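PDB 5I2A: diol-dehydratase from Roseburia inulinivorans, which probably acts as a B12-independent glycyl radical lyase that dehydrates 1,2-propanediol. Local coordinates for residues Ala670-Phe673 with Tyr674-Leu678; Arg497-Met500 with Leu501-Glu505. All blocks are in the same frame, centred on the assembly; numbering follows the deposited sequence.

Overall arrangement
Contact 1 and contact 2 are each a local stretch of helix, the first near the end of helix 661-678 and the second within helix 489-521, and their centres lie about 10 Å apart. The two helices pack directly on one another. Ile504 CD1 approaches Phe673 O at 3.4 Å, and Phe673 CE2 meets Arg497 CB at 3.6 Å. Farther along, Pro677 CB and Leu501 CD1 are 3.7 Å apart, and the Met500 CE methyl lies 3.8 Å from Tyr674 CB. Both contacts sit on the same side of the chain's centre, the contact centres lying about 21 and 24 Å from the centre of the chain, within the pyruvate formate lyase-like region.

Contact 1: residues Ala670-Phe673 with Tyr674-Leu678; sequences AAYF and YTRPL
Ala671 and Thr675 continue the helix through a backbone bond from Thr675 N to Ala671 O (2.9 Å), while Tyr674 N, instead of reaching back a full turn, bonds to the same oxygen from above the carbonyl plane. Arg676 N donates to Tyr672 O in the next step, and Pro677, having no N-H to give, sets its CD 3.2 Å from that same Tyr672 O; the helix is kinked at Tyr674 and Pro677. On the outer flank, the guanidinium of Arg676 lies flat over one face of the Tyr672 ring. The planes differ by 13°, and Arg676 CZ stands 3.5 Å from the ring centroid, only 7° off its normal, which defines a cation-pi stack. NH2 covers the phenol end, 3.2 Å from Tyr672 CZ, whereas NH1 lies over CG and CD2. An off-staggered chi1 and the bend at chi3 of Arg676 together bring the guanidinium over the ring. Tyr672 OH is hydrogen-bonded to Asp745, so the ring is held at its far end as well. Thr675 OG1 meets the ring obliquely, 3.6 Å from Tyr672 CD1. A leucine at Tyr672 would probably cost Arg676 its aromatic platform, leaving the guanidinium freer to turn and Asp745 without its hydroxyl partner. On another flank, Tyr674 has CG anti to the backbone N (chi1 -179°), which sends its ring away from the preceding turn toward Phe456 and the hydroxyl to Pro553 O. One face of that ring receives Leu678 CD1. The chemistry thus divides by side: Tyr674 is buried among largely apolar neighbours, its hydroxyl satisfied by Pro553 O, while the exposed arginine's positive charge lies against the electron-rich face of Tyr672, which would probably stabilise it.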
loop_
_atom_site.group_PDB
_atom_site.type_symbol
_atom_site.label_atom_id
_atom_site.label_comp_id
_atom_site.label_asym_id
_atom_site.label_seq_id
_atom_site.Cartn_x
_atom_site.Cartn_y
_atom_site.Cartn_z
ATOM N N ALA A 670 -9.643 14.321 36.565
ATOM C CA ALA A 670 -10.091 14.701 35.232
ATOM C C ALA A 670 -8.998 14.476 34.188
ATOM O O ALA A 670 -9.292 14.072 33.070
ATOM C CB ALA A 670 -10.539 16.147 35.214
ATOM N N ALA A 671 -7.750 14.768 34.546
ATOM C CA ALA A 671 -6.626 14.501 33.655
ATOM C C ALA A 671 -6.604 13.014 33.265
ATOM O O ALA A 671 -6.397 12.676 32.097
ATOM C CB ALA A 671 -5.319 14.908 34.299
ATOM N N TYR A 672 -6.861 12.137 34.238
ATOM C CA TYR A 672 -6.890 10.705 33.973
ATOM C C TYR A 672 -7.973 10.306 32.970
ATOM O O TYR A 672 -7.798 9.337 32.249
ATOM C CB TYR A 672 -7.097 9.920 35.265
ATOM C CG TYR A 672 -5.829 9.570 36.015
ATOM C CD1 TYR A 672 -4.692 9.129 35.347
ATOM C CD2 TYR A 672 -5.779 9.671 37.399
ATOM C CE1 TYR A 672 -3.542 8.789 36.049
ATOM C CE2 TYR A 672 -4.629 9.346 38.107
ATOM C CZ TYR A 672 -3.523 8.907 37.438
ATOM O OH TYR A 672 -2.398 8.590 38.158
ATOM N N PHE A 673 -9.083 11.042 32.924
ATOM C CA PHE A 673 -10.138 10.764 31.936
ATOM C C PHE A 673 -9.622 10.950 30.503
ATOM O O PHE A 673 -10.241 10.483 29.534
ATOM C CB PHE A 673 -11.367 11.665 32.166
ATOM C CG PHE A 673 -12.203 11.269 33.351
ATOM C CD1 PHE A 673 -11.894 10.140 34.091
ATOM C CD2 PHE A 673 -13.308 12.017 33.710
ATOM C CE1 PHE A 673 -12.675 9.759 35.185
ATOM C CE2 PHE A 673 -14.096 11.646 34.796
ATOM C CZ PHE A 673 -13.772 10.518 35.535
ATOM N N TYR A 674 -8.500 11.654 30.375
ATOM C CA TYR A 674 -7.866 11.851 29.077
ATOM C C TYR A 674 -6.646 10.945 28.915
ATOM O O TYR A 674 -6.507 10.272 27.902
ATOM C CB TYR A 674 -7.458 13.317 28.885
ATOM C CG TYR A 674 -6.820 13.608 27.540
ATOM C CD1 TYR A 674 -7.590 13.693 26.389
ATOM C CD2 TYR A 674 -5.448 13.806 27.423
ATOM C CE1 TYR A 674 -7.008 13.963 25.158
ATOM C CE2 TYR A 674 -4.858 14.087 26.193
ATOM C CZ TYR A 674 -5.643 14.163 25.070
ATOM O OH TYR A 674 -5.067 14.424 23.852
ATOM N N THR A 675 -5.780 10.907 29.927
ATOM C CA THR A 675 -4.495 10.222 29.789
ATOM C C THR A 675 -4.576 8.698 29.904
ATOM O O THR A 675 -3.792 8.003 29.289
ATOM C CB THR A 675 -3.471 10.733 30.824
ATOM O OG1 THR A 675 -3.977 10.527 32.146
ATOM C CG2 THR A 675 -3.191 12.234 30.607
ATOM N N ARG A 676 -5.505 8.173 30.692
ATOM C CA ARG A 676 -5.577 6.731 30.857
ATOM C C ARG A 676 -6.182 6.022 29.647
ATOM O O ARG A 676 -5.627 5.024 29.201
ATOM C CB ARG A 676 -6.342 6.360 32.120
ATOM C CG ARG A 676 -5.470 5.606 33.088
ATOM C CD ARG A 676 -6.162 5.328 34.388
ATOM N NE ARG A 676 -5.213 5.422 35.486
ATOM C CZ ARG A 676 -5.526 5.876 36.691
ATOM N NH1 ARG A 676 -6.766 6.269 36.948
ATOM N NH2 ARG A 676 -4.601 5.921 37.638
ATOM N N PRO A 677 -7.306 6.524 29.114
ATOM C CA PRO A 677 -7.798 5.847 27.911
ATOM C C PRO A 677 -6.785 5.882 26.764
ATOM O O PRO A 677 -6.614 4.882 26.062
ATOM C CB PRO A 677 -9.059 6.639 27.552
ATOM C CG PRO A 677 -9.529 7.193 28.850
ATOM C CD PRO A 677 -8.255 7.552 29.585
ATOM N N LEU A 678 -6.101 7.008 26.595
ATOM C CA LEU A 678 -5.218 7.147 25.445
ATOM C C LEU A 678 -4.119 6.083 25.399
ATOM O O LEU A 678 -3.814 5.584 24.321
ATOM C CB LEU A 678 -4.596 8.539 25.406
ATOM C CG LEU A 678 -5.432 9.506 24.565
ATOM C CD1 LEU A 678 -4.941 10.913 24.808
ATOM C CD2 LEU A 678 -5.381 9.149 23.062
#

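Contact 2: residues Arg497-Met500 with Leu501-Glu505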
loop_
_atom_site.group_PDB
_atom_site.type_symbol
_atom_site.label_atom_id
_atom_site.label_comp_id
_atom_site.label_asym_id
_atom_site.label_seq_id
_atom_site.Cartn_x
_atom_site.Cartn_y
_atom_site.Cartn_z
ATOM N N ARG A 497 -16.897 11.413 31.941
ATOM C CA ARG A 497 -15.927 10.374 31.572
ATOM C C ARG A 497 -16.317 9.744 30.229
ATOM O O ARG A 497 -15.464 9.529 29.360
ATOM C CB ARG A 497 -15.819 9.294 32.655
ATOM C CG ARG A 497 -14.655 8.316 32.450
ATOM C CD ARG A 497 -14.725 7.117 33.398
ATOM N NE ARG A 497 -15.906 6.300 33.144
ATOM C CZ ARG A 497 -15.989 5.378 32.190
ATOM N NH1 ARG A 497 -14.958 5.144 31.392
ATOM N NH2 ARG A 497 -17.102 4.681 32.037
ATOM N N LYS A 498 -17.610 9.489 30.049
ATOM C CA LYS A 498 -18.080 8.837 28.828
ATOM C C LYS A 498 -18.031 9.765 27.615
ATOM O O LYS A 498 -17.691 9.326 26.521
ATOM C CB LYS A 498 -19.508 8.302 29.005
ATOM C CG LYS A 498 -19.666 7.111 29.967
ATOM C CD LYS A 498 -21.156 6.881 30.237
ATOM C CE LYS A 498 -21.422 5.783 31.244
ATOM N NZ LYS A 498 -22.845 5.785 31.700
ATOM N N GLN A 499 -18.391 11.034 27.798
ATOM C CA GLN A 499 -18.251 12.004 26.719
ATOM C C GLN A 499 -16.788 12.082 26.276
ATOM O O GLN A 499 -16.496 12.214 25.096
ATOM C CB GLN A 499 -18.738 13.393 27.144
ATOM C CG GLN A 499 -20.237 13.518 27.299
ATOM C CD GLN A 499 -20.950 13.465 25.969
ATOM O OE1 GLN A 499 -20.328 13.548 24.907
ATOM N NE2 GLN A 499 -22.256 13.333 26.017
ATOM N N MET A 500 -15.881 12.016 27.243
ATOM C CA MET A 500 -14.462 12.076 26.952
ATOM C C MET A 500 -14.037 10.845 26.157
ATOM O O MET A 500 -13.413 10.975 25.117
ATOM C CB MET A 500 -13.653 12.192 28.244
ATOM C CG MET A 500 -13.765 13.574 28.887
ATOM S SD MET A 500 -12.750 14.803 28.035
ATOM C CE MET A 500 -11.131 14.365 28.650
ATOM N N LEU A 501 -14.399 9.663 26.652
ATOM C CA LEU A 501 -13.981 8.407 26.037
ATOM C C LEU A 501 -14.472 8.297 24.600
ATOM O O LEU A 501 -13.711 7.937 23.710
ATOM C CB LEU A 501 -14.472 7.213 26.860
ATOM C CG LEU A 501 -13.976 5.835 26.415
ATOM C CD1 LEU A 501 -12.459 5.775 26.366
ATOM C CD2 LEU A 501 -14.529 4.743 27.322
ATOM N N TYR A 502 -15.739 8.628 24.375
ATOM C CA TYR A 502 -16.301 8.582 23.028
ATOM C C TYR A 502 -15.510 9.446 22.045
ATOM O O TYR A 502 -15.138 8.995 20.958
ATOM C CB TYR A 502 -17.758 9.033 23.040
ATOM C CG TYR A 502 -18.422 8.993 21.676
ATOM C CD1 TYR A 502 -18.799 7.786 21.106
ATOM C CD2 TYR A 502 -18.664 10.159 20.964
ATOM C CE1 TYR A 502 -19.410 7.745 19.871
ATOM C CE2 TYR A 502 -19.274 10.128 19.721
ATOM C CZ TYR A 502 -19.643 8.919 19.181
ATOM O OH TYR A 502 -20.258 8.876 17.952
ATOM N N ASN A 503 -15.243 10.686 22.440
ATOM C CA ASN A 503 -14.580 11.614 21.542
ATOM C C ASN A 503 -13.076 11.378 21.419
ATOM O O ASN A 503 -12.492 11.650 20.381
ATOM C CB ASN A 503 -14.885 13.040 21.977
ATOM C CG ASN A 503 -16.264 13.455 21.537
ATOM O OD1 ASN A 503 -16.489 13.696 20.353
ATOM N ND2 ASN A 503 -17.211 13.482 22.473
ATOM N N ILE A 504 -12.465 10.836 22.461
ATOM C CA ILE A 504 -11.068 10.433 22.362
ATOM C C ILE A 504 -10.893 9.351 21.299
ATOM O O ILE A 504 -9.964 9.393 20.499
ATOM C CB ILE A 504 -10.534 9.922 23.710
ATOM C CG1 ILE A 504 -10.315 11.097 24.658
ATOM C CG2 ILE A 504 -9.224 9.153 23.523
ATOM C CD1 ILE A 504 -10.131 10.660 26.109
ATOM N N GLU A 505 -11.804 8.385 21.275
ATOM C CA GLU A 505 -11.679 7.290 20.324
ATOM C C GLU A 505 -11.852 7.778 18.876
ATOM O O GLU A 505 -11.200 7.272 17.954
ATOM C CB GLU A 505 -12.686 6.176 20.637
ATOM C CG GLU A 505 -12.544 4.994 19.682
ATOM C CD GLU A 505 -13.228 3.716 20.175
ATOM O OE1 GLU A 505 -14.003 3.784 21.152
ATOM O OE2 GLU A 505 -12.968 2.645 19.582
#
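Gln499 and Asn503 meet one turn apart on the buried side of the helix. Asn503 ND2 donates to Gln499 O at 3.0 Å, with 160° at the hydrogen and the acceptor close to the plane of the Asn503 amide. Asn503 N also reaches Gln499 O, in a weak bond of 3.3 Å. The two side-chain amides run alongside each other, their planes 21° apart. Ser477 joins their ends, bonding to both Gln499 OE1 and Asn503 ND2, while Gln499 NE2 is held by Ile478 O and Thr480. Equally close-packed, Ile504 lays CG1 3.1 Å from Met500 O, because CG1 stands anti to its own carbonyl carbon (chi1 -74°) and so beside its backbone N, which bonds to that oxygen at 2.8 Å. The opposite character appears at Arg497 and Leu501, which lie side by side with only a distant touch, NH1 to CD2 at 4.1 Å. Arg497 instead forms a salt bridge with Glu494, and exposed Lys498 makes a long, weak ion pair with the same carboxylate. The Gln499 amide and Asn503 ND2 therefore each have polar partners on the buried side, whereas the outer charges converge on Glu494, Lys498 only weakly.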